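Local coordinates for tail spike protein (Acinetobacter phage vB_AbaP_AS12, PDB 6EU4) that probably recognises and degrades the capsular polysaccharide of its host, Acinetobacter baumannii, as the trimeric tailspike of the phage, at the interface of chains A and B. Sequence-based numbering; all coordinates share one arbitrary frame. Chains: chain A/B, Tail spike protein.

The interface of chains A and B. Residues chain A 53, 120, 122; chain B 75, 84, 87, 115-117.
B:Asn87 CB sits over one face of the A:Asn122 amide, 3.5 Å from A:Asn122 CG. A:Asn122 thus meets the CB end of B:Asn87. The two side chains are antiparallel as they pass, with their amide planes 63° apart, so they do not stack. B:Cys117, of the same chain as B:Asn87, covers one face of the B:Asn87 amide.

Each end of the B:Asn87 amide has its own partners. B:Asn87 OD1 accepts a hydrogen bond from the ammonium A:Lys53 NZ at 3.0 Å. The donor sits in the carbonyl plane, on a lone pair. B:Asn87 ND2 donates to the backbone carbonyl B:Gly116 O at 3.1 Å, the acceptor standing somewhat out of the amide plane. The same nitrogen also meets water 1 in a nearly straight bond (177° at H). Together these contacts fix which way round the amide is turned. CG of B:Asn87 is anti to the backbone N (chi1 -164°), which places the amide between lysine and water.

A:Lys53 reaches into chain B tip first, its chain extended beyond CG. A:Lys53 NZ also donates to the main-chain carbonyl B:Ser115 O at 3.0 Å, tilted from that carbonyl's plane. A:Lys53 CE passes the sulfur B:Cys117 SG at 3.7 Å, and B:Ile84 CD1 packs against the aliphatic stem. The two carbonyls probably help stabilise the lysine charge. B:Ser115 OG accepts a hydrogen bond from B:Cys117 N, which braces this turn.

Water 1 joins the chains. Besides B:Asn87 ND2, it bonds A:Asn122 OD1 at 2.7 Å and both terminal nitrogens of the A:Arg120 guanidinium.

The patch is one part of the subunit interface in the three-chain assembly, near the N-terminal end of the elongated beta-helical body. B:Ser115 to B:Cys117 lie between helix 106-113 and strand 118-121, B:Asn87 between strands 80-82 and 88-89. A:Asn122 lies in the turn between strands 118-121 and 124-127, and A:Lys53 in the loop before strand 59-63.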
loop_
_atom_site.group_PDB
_atom_site.type_symbol
_atom_site.label_atom_id
_atom_site.label_comp_id
_atom_site.label_asym_id
_atom_site.label_seq_id
_atom_site.Cartn_x
_atom_site.Cartn_y
_atom_site.Cartn_z
ATOM N N LYS A 53 2.154 44.572 15.042
ATOM C CA LYS A 53 1.818 44.795 13.631
ATOM C C LYS A 53 0.562 45.663 13.548
ATOM O O LYS A 53 -0.525 45.190 13.196
ATOM C CB LYS A 53 1.621 43.452 12.919
ATOM C CG LYS A 53 2.815 42.501 13.082
ATOM C CD LYS A 53 2.452 41.030 12.824
ATOM C CE LYS A 53 3.645 40.095 13.081
ATOM N NZ LYS A 53 3.311 38.648 12.856
ATOM N N ARG A 120 -3.286 35.325 1.196
ATOM C CA ARG A 120 -2.633 34.984 2.449
ATOM C C ARG A 120 -3.553 35.287 3.626
ATOM O O ARG A 120 -4.117 36.385 3.724
ATOM C CB ARG A 120 -1.322 35.753 2.593
ATOM C CG ARG A 120 -0.217 35.225 1.675
ATOM C CD ARG A 120 0.466 33.965 2.245
ATOM N NE ARG A 120 1.377 34.362 3.319
ATOM C CZ ARG A 120 1.151 34.191 4.617
ATOM N NH1 ARG A 120 0.050 33.567 5.054
ATOM N NH2 ARG A 120 2.045 34.649 5.493
ATOM N N ASN A 122 -3.699 35.767 7.665
ATOM C CA ASN A 122 -2.715 36.204 8.648
ATOM C C ASN A 122 -3.253 36.252 10.070
ATOM O O ASN A 122 -2.596 36.806 10.959
ATOM C CB ASN A 122 -2.196 37.570 8.235
ATOM C CG ASN A 122 -1.697 37.568 6.823
ATOM O OD1 ASN A 122 -1.014 36.625 6.406
ATOM N ND2 ASN A 122 -2.054 38.595 6.064
ATOM N N LEU B 75 11.013 44.363 14.724
ATOM C CA LEU B 75 9.726 44.960 14.385
ATOM C C LEU B 75 9.567 46.393 14.872
ATOM O O LEU B 75 8.761 47.132 14.298
ATOM C CB LEU B 75 8.582 44.110 14.938
ATOM C CG LEU B 75 8.380 42.737 14.283
ATOM C CD1 LEU B 75 7.122 42.101 14.820
ATOM C CD2 LEU B 75 8.302 42.830 12.783
ATOM N N ILE B 84 5.070 45.084 7.345
ATOM C CA ILE B 84 5.256 43.734 6.846
ATOM C C ILE B 84 4.252 43.496 5.735
ATOM O O ILE B 84 3.058 43.797 5.882
ATOM C CB ILE B 84 5.097 42.700 7.968
ATOM C CG1 ILE B 84 6.143 42.955 9.052
ATOM C CG2 ILE B 84 5.248 41.305 7.400
ATOM C CD1 ILE B 84 5.873 42.204 10.329
ATOM N N ASN B 87 2.405 39.449 5.905
ATOM C CA ASN B 87 2.852 38.732 7.105
ATOM C C ASN B 87 4.017 37.788 6.809
ATOM O O ASN B 87 4.077 36.671 7.314
ATOM C CB ASN B 87 1.698 37.960 7.756
ATOM C CG ASN B 87 2.017 37.539 9.184
ATOM O OD1 ASN B 87 2.623 38.288 9.950
ATOM N ND2 ASN B 87 1.624 36.339 9.538
ATOM N N SER B 115 8.008 35.380 15.680
ATOM C CA SER B 115 7.340 36.636 15.380
ATOM C C SER B 115 5.886 36.459 14.969
ATOM O O SER B 115 5.145 37.448 14.930
ATOM C CB SER B 115 8.088 37.346 14.253
ATOM O OG SER B 115 7.903 36.640 13.036
ATOM N N GLY B 116 5.458 35.247 14.642
ATOM C CA GLY B 116 4.144 35.049 14.065
ATOM C C GLY B 116 4.087 35.230 12.564
ATOM O O GLY B 116 3.047 34.942 11.958
ATOM N N CYS B 117 5.166 35.691 11.939
ATOM C CA CYS B 117 5.208 35.830 10.492
ATOM C C CYS B 117 5.601 34.511 9.837
ATOM O O CYS B 117 6.266 33.664 10.438
ATOM C CB CYS B 117 6.220 36.888 10.066
ATOM S SG CYS B 117 6.075 38.488 10.862
HETATM O O HOH W 1 0.354 34.684 7.723
#